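Side-chain contacts in manganese-dependent ADP-ribose/CDP-alcohol diphosphatase (Danio rerio, PDB 2NXF), which probably hydrolyses ADP-ribose and CDP-alcohols such as CDP-choline at a dinuclear metal centre, releasing AMP or CMP together with the matching phosphate ester: residues Y300-D304 / R305-K309; R74-D77 / T78-A81; H176-Q179 / D180-L183; E246-L249 / S250-S254. One frame throughout, in Å; residues are numbered along the deposited sequence.

Interaction 1: Y300-D304 / R305-K309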
ATOM      1  N   TYR A 300      14.413   5.655   8.590  1.00 24.39           N
ATOM      2  CA  TYR A 300      15.080   6.830   9.114  1.00 24.81           C
ATOM      3  C   TYR A 300      15.482   7.724   7.940  1.00 25.07           C
ATOM      4  O   TYR A 300      16.260   7.310   7.089  1.00 25.09           O
ATOM      5  CB  TYR A 300      16.325   6.406   9.907  1.00 26.23           C
ATOM      6  CG  TYR A 300      16.014   5.559  11.126  1.00 26.13           C
ATOM      7  CD1 TYR A 300      15.940   6.147  12.387  1.00 27.20           C
ATOM      8  CD2 TYR A 300      15.796   4.185  11.019  1.00 27.26           C
ATOM      9  CE1 TYR A 300      15.652   5.397  13.516  1.00 28.16           C
ATOM     10  CE2 TYR A 300      15.510   3.411  12.157  1.00 27.18           C
ATOM     11  CZ  TYR A 300      15.435   4.045  13.400  1.00 28.28           C
ATOM     12  OH  TYR A 300      15.158   3.322  14.542  1.00 30.74           O
ATOM     13  N   LEU A 301      14.951   8.947   7.914  1.00 24.22           N
ATOM     14  CA  LEU A 301      15.297   9.929   6.903  1.00 24.67           C
ATOM     15  C   LEU A 301      16.362  10.850   7.477  1.00 25.02           C
ATOM     16  O   LEU A 301      16.118  11.564   8.450  1.00 24.75           O
ATOM     17  CB  LEU A 301      14.060  10.736   6.482  1.00 24.29           C
ATOM     18  CG  LEU A 301      12.957   9.934   5.784  1.00 27.03           C
ATOM     19  CD1 LEU A 301      11.688  10.785   5.669  1.00 26.92           C
ATOM     20  CD2 LEU A 301      13.423   9.445   4.404  1.00 29.43           C
ATOM     21  N   TYR A 302      17.555  10.795   6.888  1.00 25.46           N
ATOM     22  CA  TYR A 302      18.631  11.711   7.231  1.00 26.06           C
ATOM     23  C   TYR A 302      18.741  12.783   6.153  1.00 26.17           C
ATOM     24  O   TYR A 302      18.011  12.751   5.152  1.00 25.41           O
ATOM     25  CB  TYR A 302      19.962  10.963   7.360  1.00 27.21           C
ATOM     26  CG  TYR A 302      19.978   9.914   8.439  1.00 26.23           C
ATOM     27  CD1 TYR A 302      20.414  10.227   9.731  1.00 27.00           C
ATOM     28  CD2 TYR A 302      19.575   8.604   8.166  1.00 27.06           C
ATOM     29  CE1 TYR A 302      20.437   9.263  10.727  1.00 29.07           C
ATOM     30  CE2 TYR A 302      19.597   7.637   9.152  1.00 28.84           C
ATOM     31  CZ  TYR A 302      20.029   7.976  10.423  1.00 29.42           C
ATOM     32  OH  TYR A 302      20.048   7.011  11.402  1.00 31.10           O
ATOM     33  N   GLU A 303      19.671  13.714   6.341  1.00 26.27           N
ATOM     34  CA  GLU A 303      19.863  14.760   5.353  1.00 27.20           C
ATOM     35  C   GLU A 303      20.492  14.245   4.058  1.00 26.85           C
ATOM     36  O   GLU A 303      20.313  14.857   3.007  1.00 26.98           O
ATOM     37  CB  GLU A 303      20.635  15.946   5.954  1.00 27.73           C
ATOM     38  CG  GLU A 303      19.907  16.509   7.170  1.00 31.51           C
ATOM     39  CD  GLU A 303      20.426  17.841   7.655  1.00 36.20           C
ATOM     40  OE1 GLU A 303      21.657  18.046   7.663  1.00 36.78           O
ATOM     41  OE2 GLU A 303      19.582  18.676   8.050  1.00 39.91           O
ATOM     42  N   ASP A 304      21.179  13.099   4.120  1.00 26.28           N
ATOM     43  CA  ASP A 304      21.908  12.579   2.962  1.00 26.11           C
ATOM     44  C   ASP A 304      21.502  11.183   2.479  1.00 25.80           C
ATOM     45  O   ASP A 304      21.936  10.749   1.407  1.00 25.86           O
ATOM     46  CB  ASP A 304      23.418  12.617   3.234  1.00 26.15           C
ATOM     47  CG  ASP A 304      23.860  11.615   4.293  1.00 27.89           C
ATOM     48  OD1 ASP A 304      23.080  11.280   5.215  1.00 26.55           O
ATOM     49  OD2 ASP A 304      25.018  11.166   4.202  1.00 31.56           O
ATOM     50  N   ARG A 305      20.665  10.495   3.257  1.00 24.46           N
ATOM     51  CA  ARG A 305      20.274   9.121   2.956  1.00 23.73           C
ATOM     52  C   ARG A 305      19.035   8.737   3.739  1.00 23.68           C
ATOM     53  O   ARG A 305      18.700   9.376   4.739  1.00 22.57           O
ATOM     54  CB  ARG A 305      21.400   8.155   3.321  1.00 23.89           C
ATOM     55  CG  ARG A 305      21.601   7.990   4.821  1.00 23.88           C
ATOM     56  CD  ARG A 305      23.008   7.563   5.151  1.00 27.87           C
ATOM     57  NE  ARG A 305      23.119   7.179   6.558  1.00 26.85           N
ATOM     58  CZ  ARG A 305      23.288   8.032   7.567  1.00 28.53           C
ATOM     59  NH1 ARG A 305      23.371   9.340   7.350  1.00 27.82           N
ATOM     60  NH2 ARG A 305      23.392   7.565   8.810  1.00 28.42           N
HETATM   61  N   MSE A 306      18.363   7.689   3.270  1.00 23.12           N
HETATM   62  CA  MSE A 306      17.308   7.050   4.033  1.00 23.63           C
HETATM   63  C   MSE A 306      17.785   5.649   4.367  1.00 24.29           C
HETATM   64  O   MSE A 306      18.334   4.951   3.505  1.00 24.73           O
HETATM   65  CB  MSE A 306      16.016   6.970   3.226  1.00 24.19           C
HETATM   66  CG  MSE A 306      14.982   6.095   3.868  1.00 23.62           C
HETATM   67 SE   MSE A 306      13.335   6.012   2.844  1.00 25.46          SE
HETATM   68  CE  MSE A 306      13.094   4.109   2.944  1.00 28.64           C
ATOM     69  N   VAL A 307      17.599   5.252   5.619  1.00 23.61           N
ATOM     70  CA  VAL A 307      17.963   3.896   6.050  1.00 23.84           C
ATOM     71  C   VAL A 307      16.706   3.188   6.524  1.00 24.78           C
ATOM     72  O   VAL A 307      15.965   3.724   7.339  1.00 25.29           O
ATOM     73  CB  VAL A 307      18.997   3.914   7.188  1.00 23.44           C
ATOM     74  CG1 VAL A 307      19.292   2.484   7.636  1.00 24.26           C
ATOM     75  CG2 VAL A 307      20.274   4.642   6.755  1.00 24.43           C
HETATM   76  N   MSE A 308      16.430   2.007   5.973  1.00 24.74           N
HETATM   77  CA  MSE A 308      15.271   1.254   6.405  1.00 25.07           C
HETATM   78  C   MSE A 308      15.801   0.038   7.142  1.00 25.37           C
HETATM   79  O   MSE A 308      16.592  -0.725   6.577  1.00 25.66           O
HETATM   80  CB  MSE A 308      14.421   0.812   5.215  1.00 24.83           C
HETATM   81  CG  MSE A 308      13.161   0.033   5.643  1.00 25.89           C
HETATM   82 SE   MSE A 308      11.998  -0.476   4.171  1.00 26.00          SE
HETATM   83  CE  MSE A 308      13.030  -1.980   3.504  1.00 28.20           C
ATOM     84  N   LYS A 309      15.377  -0.121   8.397  1.00 24.87           N
ATOM     85  CA  LYS A 309      15.780  -1.252   9.230  1.00 24.78           C
ATOM     86  C   LYS A 309      14.637  -2.255   9.266  1.00 25.56           C
ATOM     87  O   LYS A 309      13.565  -1.976   9.834  1.00 25.58           O
ATOM     88  CB  LYS A 309      16.121  -0.767  10.646  1.00 25.64           C
ATOM     89  CG  LYS A 309      17.278   0.247  10.734  1.00 27.07           C
ATOM     90  CD  LYS A 309      18.611  -0.321  10.270  1.00 31.62           C
ATOM     91  CE  LYS A 309      19.149  -1.333  11.264  1.00 33.45           C
ATOM     92  NZ  LYS A 309      20.479  -1.864  10.875  1.00 36.03           N
TER
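Arg-305 lays its guanidinium flat on the ring of Tyr-302, a cation-pi stack that illustrates how a short turn between strands can be clasped by side chains. The two planes are only 13° apart, and Arg-305 CZ sits 3.9 Å from the centroid of the Tyr-302 ring, almost on its normal. Arg-305 CG stands between the backbone N and the carbonyl carbon (chi1 71°), and the chain then runs extended to NE, which brings the guanidinium over the ring. NH2 lies over the ring's middle, while NH1 hangs over the CG end. There Arg-305 NH1 forms a salt bridge with Asp-304, donating at 2.9 Å to the syn lone pair of OD1. The acceptor is in the guanidinium plane, but the carboxylate plane stands steeply to it, at 77°. Stack and salt bridge together fix the guanidinium's rotation. Were Arg-305 cut back to an alanine, the carboxylate of Asp-304 would probably lose its cationic mate and the Tyr-302 ring the group lying on one face.

The backbone frame is a beta hairpin of strands 295-301 and 305-312, with Tyr-300 and Val-307 as an antiparallel hydrogen-bonded pair. Tyr-300 N gives to Val-307 O at 2.8 Å, and Val-307 N returns the bond to Tyr-300 O. Near the turn, Tyr-302 N donates to Arg-305 O, also at 2.8 Å.

Val-307 CG2 touches Tyr-302 CE2 at 3.9 Å. On the other face Leu-301 CD2 meets Met-306 CG at 3.7 Å, and here the hairpin packs against the second large sheet, on Leu-259 and Cys-260.

Interaction 2: R74-D77 / T78-A81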
ATOM      1  N   ARG A  74     -15.545  -5.836  14.164  1.00 25.77           N
ATOM      2  CA  ARG A  74     -14.762  -6.299  15.324  1.00 26.51           C
ATOM      3  C   ARG A  74     -13.308  -6.573  14.948  1.00 25.57           C
ATOM      4  O   ARG A  74     -12.410  -6.317  15.746  1.00 25.12           O
ATOM      5  CB  ARG A  74     -15.398  -7.482  16.052  1.00 28.23           C
ATOM      6  CG  ARG A  74     -15.380  -8.796  15.332  1.00 33.43           C
ATOM      7  CD  ARG A  74     -15.586  -9.954  16.336  1.00 40.56           C
ATOM      8  NE  ARG A  74     -16.653  -9.696  17.311  1.00 45.20           N
ATOM      9  CZ  ARG A  74     -16.825 -10.390  18.437  1.00 48.20           C
ATOM     10  NH1 ARG A  74     -16.002 -11.392  18.743  1.00 49.74           N
ATOM     11  NH2 ARG A  74     -17.822 -10.085  19.264  1.00 48.81           N
ATOM     12  N   ALA A  75     -13.080  -7.069  13.732  1.00 24.44           N
ATOM     13  CA  ALA A  75     -11.714  -7.278  13.246  1.00 24.47           C
ATOM     14  C   ALA A  75     -10.974  -5.948  13.148  1.00 24.34           C
ATOM     15  O   ALA A  75      -9.819  -5.822  13.578  1.00 24.98           O
ATOM     16  CB  ALA A  75     -11.698  -8.006  11.888  1.00 24.88           C
ATOM     17  N   LEU A  76     -11.634  -4.945  12.590  1.00 24.38           N
ATOM     18  CA  LEU A  76     -10.992  -3.634  12.477  1.00 24.50           C
ATOM     19  C   LEU A  76     -10.690  -3.092  13.878  1.00 25.22           C
ATOM     20  O   LEU A  76      -9.601  -2.564  14.130  1.00 25.03           O
ATOM     21  CB  LEU A  76     -11.872  -2.661  11.686  1.00 24.98           C
ATOM     22  CG  LEU A  76     -11.253  -1.264  11.531  1.00 25.53           C
ATOM     23  CD1 LEU A  76      -9.909  -1.323  10.784  1.00 26.47           C
ATOM     24  CD2 LEU A  76     -12.263  -0.320  10.835  1.00 26.03           C
ATOM     25  N   ASP A  77     -11.634  -3.268  14.798  1.00 25.19           N
ATOM     26  CA  ASP A  77     -11.456  -2.788  16.181  1.00 26.41           C
ATOM     27  C   ASP A  77     -10.197  -3.400  16.780  1.00 26.32           C
ATOM     28  O   ASP A  77      -9.434  -2.729  17.480  1.00 26.22           O
ATOM     29  CB  ASP A  77     -12.658  -3.167  17.043  1.00 27.16           C
ATOM     30  CG  ASP A  77     -13.866  -2.256  16.828  1.00 29.95           C
ATOM     31  OD1 ASP A  77     -13.755  -1.213  16.145  1.00 33.11           O
ATOM     32  OD2 ASP A  77     -14.945  -2.597  17.365  1.00 33.63           O
ATOM     33  N   THR A  78      -9.990  -4.681  16.503  1.00 26.22           N
ATOM     34  CA  THR A  78      -8.861  -5.413  17.046  1.00 26.64           C
ATOM     35  C   THR A  78      -7.529  -4.808  16.610  1.00 26.68           C
ATOM     36  O   THR A  78      -6.658  -4.549  17.450  1.00 26.42           O
ATOM     37  CB  THR A  78      -8.943  -6.915  16.690  1.00 27.11           C
ATOM     38  OG1 THR A  78     -10.067  -7.478  17.385  1.00 27.13           O
ATOM     39  CG2 THR A  78      -7.662  -7.647  17.144  1.00 27.56           C
ATOM     40  N   VAL A  79      -7.380  -4.576  15.310  1.00 25.92           N
ATOM     41  CA  VAL A  79      -6.130  -4.035  14.796  1.00 26.47           C
ATOM     42  C   VAL A  79      -5.941  -2.570  15.164  1.00 26.76           C
ATOM     43  O   VAL A  79      -4.804  -2.133  15.394  1.00 26.61           O
ATOM     44  CB  VAL A  79      -5.948  -4.247  13.256  1.00 26.59           C
ATOM     45  CG1 VAL A  79      -5.889  -5.746  12.928  1.00 28.59           C
ATOM     46  CG2 VAL A  79      -7.031  -3.541  12.448  1.00 26.57           C
HETATM   47  N   MSE A  80      -7.042  -1.814  15.233  1.00 26.64           N
HETATM   48  CA  MSE A  80      -6.965  -0.402  15.642  1.00 27.03           C
HETATM   49  C   MSE A  80      -6.503  -0.289  17.091  1.00 26.91           C
HETATM   50  O   MSE A  80      -5.714   0.603  17.420  1.00 26.79           O
HETATM   51  CB  MSE A  80      -8.299   0.345  15.439  1.00 27.52           C
HETATM   52  CG  MSE A  80      -8.699   0.558  13.967  1.00 28.22           C
HETATM   53 SE   MSE A  80      -7.325   1.445  12.829  1.00 32.31          SE
HETATM   54  CE  MSE A  80      -6.783   2.778  13.968  1.00 32.49           C
ATOM     55  N   ALA A  81      -6.974  -1.200  17.954  1.00 26.13           N
ATOM     56  CA  ALA A  81      -6.548  -1.218  19.351  1.00 26.21           C
ATOM     57  C   ALA A  81      -5.043  -1.461  19.477  1.00 26.35           C
ATOM     58  O   ALA A  81      -4.392  -0.861  20.341  1.00 25.66           O
ATOM     59  CB  ALA A  81      -7.329  -2.251  20.140  1.00 26.17           C
TER
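Thr-78, one turn after Arg-74 in helix 72-84, shows how a helical threonine can bring its hydroxyl back to the preceding turn. Thr-78 N donates to Arg-74 O at 3.0 Å, and Thr-78 OG1 lies 3.1 Å from that same Arg-74 O, because OG1 is anti to the carbonyl carbon (chi1 -67°), which puts it beside its own backbone N.

Val-79 N follows with a bond to Ala-75 O. Val-79 CG2 falls between its backbone N and carbonyl carbon, from where it presses on Leu-76 O at 3.2 Å and meets Leu-76 CD1 at 4.0 Å, the two side chains crossing at about a right angle. Beyond the helix, Val-79 packs on Tyr-16 and Ile-61, the sequence neighbours of the metal ligands Gln-15 and Asp-60; its side chain is about 8 Å from that of Gln-15.

At Met-80, a selenomethionine, N donates to Leu-76 O at 2.9 Å. Met-80 CG lies 3.9 Å from Leu-76 CD1, and the two side chains run side by side in the same direction.

Ala-81 closes the series with a bond from its N to Asp-77 O at 2.9 Å. The chemistry implies a helix held by its i to i+4 backbone bonds, with Leu-76 gathering Val-79 and Met-80 into a buried apolar cluster.

Interaction 3: H176-Q179 / D180-L183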
ATOM      1  N   HIS A 176     -10.888 -11.989 -20.122  1.00 25.72           N
ATOM      2  CA  HIS A 176     -12.139 -12.536 -20.629  1.00 26.85           C
ATOM      3  C   HIS A 176     -12.750 -13.602 -19.693  1.00 26.77           C
ATOM      4  O   HIS A 176     -13.792 -14.212 -20.008  1.00 26.94           O
ATOM      5  CB  HIS A 176     -11.901 -13.064 -22.044  1.00 27.67           C
ATOM      6  CG  HIS A 176     -11.567 -11.989 -23.044  1.00 29.83           C
ATOM      7  ND1 HIS A 176     -11.587 -12.211 -24.406  1.00 33.75           N
ATOM      8  CD2 HIS A 176     -11.233 -10.683 -22.884  1.00 32.63           C
ATOM      9  CE1 HIS A 176     -11.262 -11.096 -25.037  1.00 34.13           C
ATOM     10  NE2 HIS A 176     -11.044 -10.154 -24.137  1.00 33.21           N
ATOM     11  N   ASN A 177     -12.104 -13.810 -18.544  1.00 26.86           N
ATOM     12  CA  ASN A 177     -12.594 -14.747 -17.536  1.00 26.81           C
ATOM     13  C   ASN A 177     -13.760 -14.114 -16.759  1.00 26.50           C
ATOM     14  O   ASN A 177     -13.648 -13.871 -15.556  1.00 25.91           O
ATOM     15  CB  ASN A 177     -11.472 -15.122 -16.552  1.00 27.19           C
ATOM     16  CG  ASN A 177     -10.334 -15.913 -17.197  1.00 28.10           C
ATOM     17  OD1 ASN A 177      -9.148 -15.604 -16.985  1.00 30.42           O
ATOM     18  ND2 ASN A 177     -10.680 -16.954 -17.937  1.00 28.03           N
ATOM     19  N   LEU A 178     -14.882 -13.858 -17.446  1.00 26.63           N
ATOM     20  CA  LEU A 178     -15.984 -13.122 -16.801  1.00 26.74           C
ATOM     21  C   LEU A 178     -16.585 -13.860 -15.603  1.00 27.12           C
ATOM     22  O   LEU A 178     -17.123 -13.228 -14.689  1.00 27.84           O
ATOM     23  CB  LEU A 178     -17.072 -12.744 -17.813  1.00 26.39           C
ATOM     24  CG  LEU A 178     -16.597 -11.910 -19.006  1.00 25.57           C
ATOM     25  CD1 LEU A 178     -17.763 -11.617 -19.953  1.00 26.13           C
ATOM     26  CD2 LEU A 178     -15.886 -10.629 -18.606  1.00 25.85           C
ATOM     27  N   GLN A 179     -16.453 -15.186 -15.601  1.00 27.38           N
ATOM     28  CA  GLN A 179     -16.975 -16.025 -14.526  1.00 28.08           C
ATOM     29  C   GLN A 179     -16.142 -15.912 -13.240  1.00 27.74           C
ATOM     30  O   GLN A 179     -16.642 -16.191 -12.149  1.00 28.14           O
ATOM     31  CB  GLN A 179     -17.098 -17.482 -14.989  1.00 28.48           C
ATOM     32  CG  GLN A 179     -15.800 -18.316 -15.006  1.00 32.41           C
ATOM     33  CD  GLN A 179     -14.715 -17.803 -15.961  1.00 36.33           C
ATOM     34  OE1 GLN A 179     -15.007 -17.180 -16.988  1.00 38.82           O
ATOM     35  NE2 GLN A 179     -13.456 -18.087 -15.626  1.00 37.99           N
ATOM     36  N   ASP A 180     -14.878 -15.508 -13.372  1.00 27.11           N
ATOM     37  CA  ASP A 180     -14.017 -15.259 -12.217  1.00 26.77           C
ATOM     38  C   ASP A 180     -12.858 -14.368 -12.615  1.00 25.61           C
ATOM     39  O   ASP A 180     -11.794 -14.846 -13.023  1.00 25.23           O
ATOM     40  CB  ASP A 180     -13.495 -16.562 -11.598  1.00 27.57           C
ATOM     41  CG  ASP A 180     -12.671 -16.322 -10.328  1.00 28.92           C
ATOM     42  OD1 ASP A 180     -12.531 -15.159  -9.875  1.00 29.45           O
ATOM     43  OD2 ASP A 180     -12.159 -17.318  -9.776  1.00 34.08           O
ATOM     44  N   LEU A 181     -13.063 -13.064 -12.468  1.00 24.73           N
ATOM     45  CA  LEU A 181     -12.063 -12.088 -12.883  1.00 24.05           C
ATOM     46  C   LEU A 181     -10.832 -11.995 -11.953  1.00 24.31           C
ATOM     47  O   LEU A 181      -9.922 -11.198 -12.202  1.00 24.97           O
ATOM     48  CB  LEU A 181     -12.720 -10.714 -13.134  1.00 24.13           C
ATOM     49  CG  LEU A 181     -13.580 -10.645 -14.408  1.00 24.34           C
ATOM     50  CD1 LEU A 181     -14.500  -9.422 -14.397  1.00 24.69           C
ATOM     51  CD2 LEU A 181     -12.738 -10.664 -15.674  1.00 25.07           C
ATOM     52  N   ASN A 182     -10.798 -12.807 -10.892  1.00 25.11           N
ATOM     53  CA  ASN A 182      -9.578 -12.939 -10.075  1.00 26.33           C
ATOM     54  C   ASN A 182      -8.550 -13.856 -10.748  1.00 26.23           C
ATOM     55  O   ASN A 182      -7.386 -13.898 -10.337  1.00 26.78           O
ATOM     56  CB  ASN A 182      -9.893 -13.471  -8.668  1.00 26.80           C
ATOM     57  CG  ASN A 182     -10.605 -12.445  -7.804  1.00 28.68           C
ATOM     58  OD1 ASN A 182     -10.201 -11.288  -7.727  1.00 28.32           O
ATOM     59  ND2 ASN A 182     -11.706 -12.871  -7.176  1.00 33.32           N
ATOM     60  N   LEU A 183      -8.985 -14.595 -11.763  1.00 25.98           N
ATOM     61  CA  LEU A 183      -8.068 -15.455 -12.518  1.00 26.54           C
ATOM     62  C   LEU A 183      -7.421 -14.639 -13.636  1.00 26.01           C
ATOM     63  O   LEU A 183      -8.134 -14.039 -14.446  1.00 25.47           O
ATOM     64  CB  LEU A 183      -8.791 -16.675 -13.106  1.00 26.95           C
ATOM     65  CG  LEU A 183      -9.467 -17.623 -12.111  1.00 29.53           C
ATOM     66  CD1 LEU A 183     -10.208 -18.731 -12.844  1.00 31.61           C
ATOM     67  CD2 LEU A 183      -8.433 -18.202 -11.127  1.00 31.92           C
TER
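Asp-180 N donates to Asn-177 O at 3.0 Å, the bond that closes a type I beta turn from Asn-177 to Asp-180. The approach is far from ideal: the donor stands above the carbonyl plane, 53° out of it, and the N-H...O angle is 142°. Asn-177 is also the centre of an inverse gamma turn, in which Leu-178 N makes a weak bond to His-176 O.

Asp-180 then begins a second type I turn, whose backbone bond runs from Leu-183 N to Asp-180 O at 3.1 Å. The aspartate's carboxylate adds an Asx turn: Asp-180 OD1 accepts from Asn-182 N at 3.1 Å, met from above the carboxylate plane. With CG anti to the backbone N (chi1 -176°), the carboxylate is carried forward along the chain to this N-H. Successive turns sharing a residue illustrate how a loop without helix or strand can be ordered by local bonds, here in the connection between helices 162-174 and 203-219. Asn-175 braces it from outside by hydrogen bonds to Asn-177 N and Leu-183 O.

Packing is sparse. Leu-181 CD2 rests 3.3 Å from the carbonyl oxygen Asn-177 O. The apolar touch is more distant, Leu-178 CD2 to Leu-181 CD2 at 4.3 Å; both leucines also lean on Thr-172 of helix 162-174. Gln-179, bent at chi2, folds back beside Asp-180 N, while Leu-183 packs on Tyr-25.

Interaction 4: E246-L249 / S250-S254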
ATOM      1  N   GLU A 246       2.535   1.559 -15.874  1.00 24.35           N
ATOM      2  CA  GLU A 246       3.476   2.282 -16.729  1.00 25.16           C
ATOM      3  C   GLU A 246       3.172   3.790 -16.738  1.00 24.94           C
ATOM      4  O   GLU A 246       4.089   4.618 -16.836  1.00 24.18           O
ATOM      5  CB  GLU A 246       3.478   1.691 -18.143  1.00 26.51           C
ATOM      6  CG  GLU A 246       4.667   2.089 -18.996  1.00 32.14           C
ATOM      7  CD  GLU A 246       6.015   1.603 -18.442  1.00 37.24           C
ATOM      8  OE1 GLU A 246       6.987   2.384 -18.490  1.00 41.06           O
ATOM      9  OE2 GLU A 246       6.113   0.455 -17.968  1.00 38.89           O
ATOM     10  N   ALA A 247       1.891   4.134 -16.608  1.00 24.33           N
ATOM     11  CA  ALA A 247       1.480   5.542 -16.525  1.00 24.61           C
ATOM     12  C   ALA A 247       2.062   6.188 -15.273  1.00 24.83           C
ATOM     13  O   ALA A 247       2.498   7.347 -15.303  1.00 24.82           O
ATOM     14  CB  ALA A 247      -0.046   5.657 -16.538  1.00 25.45           C
ATOM     15  N   VAL A 248       2.111   5.417 -14.188  1.00 23.51           N
ATOM     16  CA  VAL A 248       2.718   5.898 -12.934  1.00 24.23           C
ATOM     17  C   VAL A 248       4.223   6.068 -13.108  1.00 23.87           C
ATOM     18  O   VAL A 248       4.782   7.104 -12.727  1.00 23.93           O
ATOM     19  CB  VAL A 248       2.428   4.974 -11.744  1.00 24.27           C
ATOM     20  CG1 VAL A 248       2.987   5.595 -10.441  1.00 24.76           C
ATOM     21  CG2 VAL A 248       0.923   4.788 -11.579  1.00 25.11           C
ATOM     22  N   LEU A 249       4.873   5.055 -13.683  1.00 23.73           N
ATOM     23  CA  LEU A 249       6.330   5.129 -13.909  1.00 23.11           C
ATOM     24  C   LEU A 249       6.686   6.343 -14.749  1.00 23.38           C
ATOM     25  O   LEU A 249       7.677   7.018 -14.479  1.00 24.17           O
ATOM     26  CB  LEU A 249       6.866   3.858 -14.567  1.00 24.01           C
ATOM     27  CG  LEU A 249       6.750   2.604 -13.699  1.00 23.96           C
ATOM     28  CD1 LEU A 249       7.116   1.375 -14.517  1.00 25.14           C
ATOM     29  CD2 LEU A 249       7.635   2.739 -12.449  1.00 26.68           C
ATOM     30  N   SER A 250       5.881   6.634 -15.772  1.00 22.83           N
ATOM     31  CA  SER A 250       6.143   7.784 -16.631  0.50 23.42           C
ATOM     32  C   SER A 250       6.152   9.090 -15.842  1.00 23.67           C
ATOM     33  O   SER A 250       6.994   9.960 -16.092  1.00 24.60           O
ATOM     34  CB  SER A 250       5.112   7.853 -17.755  0.50 23.13           C
ATOM     35  OG  SER A 250       5.360   6.841 -18.709  0.50 23.09           O
ATOM     36  N   VAL A 251       5.213   9.220 -14.897  1.00 23.78           N
ATOM     37  CA  VAL A 251       5.163  10.387 -14.006  1.00 23.85           C
ATOM     38  C   VAL A 251       6.403  10.425 -13.092  1.00 24.02           C
ATOM     39  O   VAL A 251       7.101  11.441 -13.045  1.00 23.83           O
ATOM     40  CB  VAL A 251       3.863  10.429 -13.165  1.00 23.88           C
ATOM     41  CG1 VAL A 251       3.923  11.550 -12.107  1.00 24.59           C
ATOM     42  CG2 VAL A 251       2.653  10.633 -14.087  1.00 24.82           C
ATOM     43  N   LEU A 252       6.707   9.311 -12.437  1.00 24.33           N
ATOM     44  CA  LEU A 252       7.829   9.276 -11.488  1.00 24.11           C
ATOM     45  C   LEU A 252       9.147   9.627 -12.154  1.00 24.80           C
ATOM     46  O   LEU A 252       9.965  10.359 -11.576  1.00 24.55           O
ATOM     47  CB  LEU A 252       7.949   7.904 -10.835  1.00 24.36           C
ATOM     48  CG  LEU A 252       6.717   7.385 -10.094  1.00 22.96           C
ATOM     49  CD1 LEU A 252       7.020   6.002  -9.513  1.00 26.21           C
ATOM     50  CD2 LEU A 252       6.244   8.382  -9.016  1.00 24.32           C
ATOM     51  N   ARG A 253       9.351   9.103 -13.364  1.00 24.63           N
ATOM     52  CA  ARG A 253      10.611   9.300 -14.099  1.00 25.26           C
ATOM     53  C   ARG A 253      10.841  10.752 -14.543  1.00 25.54           C
ATOM     54  O   ARG A 253      11.967  11.131 -14.883  1.00 25.64           O
ATOM     55  CB  ARG A 253      10.684   8.351 -15.294  1.00 25.46           C
ATOM     56  CG  ARG A 253      10.821   6.894 -14.853  1.00 26.75           C
ATOM     57  CD  ARG A 253      10.649   5.923 -16.007  1.00 29.13           C
ATOM     58  NE  ARG A 253      10.946   4.553 -15.581  1.00 31.34           N
ATOM     59  CZ  ARG A 253      10.451   3.461 -16.162  1.00 32.03           C
ATOM     60  NH1 ARG A 253       9.612   3.572 -17.185  1.00 32.56           N
ATOM     61  NH2 ARG A 253      10.796   2.260 -15.716  1.00 31.29           N
ATOM     62  N   SER A 254       9.766  11.543 -14.530  1.00 25.22           N
ATOM     63  CA  SER A 254       9.791  12.965 -14.872  1.00 26.67           C
ATOM     64  C   SER A 254      10.269  13.868 -13.736  1.00 26.01           C
ATOM     65  O   SER A 254      10.457  15.072 -13.943  1.00 26.59           O
ATOM     66  CB  SER A 254       8.374  13.405 -15.264  1.00 26.93           C
ATOM     67  OG  SER A 254       8.029  12.826 -16.515  1.00 32.93           O
TER
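Glu-246 and Arg-253 form a salt bridge along one side of helix 245-253, spanning nearly two turns. Arg-253 NH1 approaches Glu-246 OE1 at 3.2 Å, and as a hydrogen bond it is weak, with an N-H...O angle of 128° and the carboxylate and guanidinium planes 40° apart. The arginine has a second acidic partner, Asp-274, which binds NH2, so its cationic end is shared between two carboxylates. This helix is the crossover of a beta-alpha-beta unit between strands 222-227 and 258-263, and the contact exemplifies how such a helix separates a charged outer side from an apolar inner one.

Backbone bonds follow the i to i+4 pattern: Leu-252 N gives to Val-248 O and Arg-253 N to Leu-249 O, both at 2.9 Å. Ser-250 N uses Glu-246 O in the same manner.

Val-248 and Leu-252 lie side by side and point the same way, toward strand 258-263, where both touch Phe-261. Val-248 CG1 is 4.2 Å from Leu-252 CG, while Leu-252 CD1 meets Leu-249 CD2 at 4.4 Å. Shortening Leu-252 to an alanine would probably open a gap against Val-258, Phe-261 and His-280 and take the packing from Val-248 CG1.

Arg-253 reaches Glu-246 by an extended chain from CG to NE, starting with CG anti to the carbonyl carbon (chi1 -68°). On the way it passes over Leu-249: Leu-249 CB lies against one guanidinium face, offset toward the rim and 3.8 Å from Arg-253 NH1.

In the fold
Four local contacts sample separate parts of a phosphoesterase with two large sheets. Along the chain they run in series: interaction 2 on helix 72-84, interaction 3 in the loop before helix 203-219, interaction 4 on helix 245-253, and interaction 1 at the hairpin of strands 295-301 and 305-312. None touches another. The closest pair, interactions 1 and 4, has centres about 24 Å apart. Interactions 1 and 3, with centres about 43 Å apart, lie on opposite sides of the chain's centre; so do interactions 2 and 4, at about 36 Å. Interaction 1 belongs to the six-stranded sheet, whereas the helix of interaction 4 connects strands of the seven-stranded one, so each contact orders its own element locally.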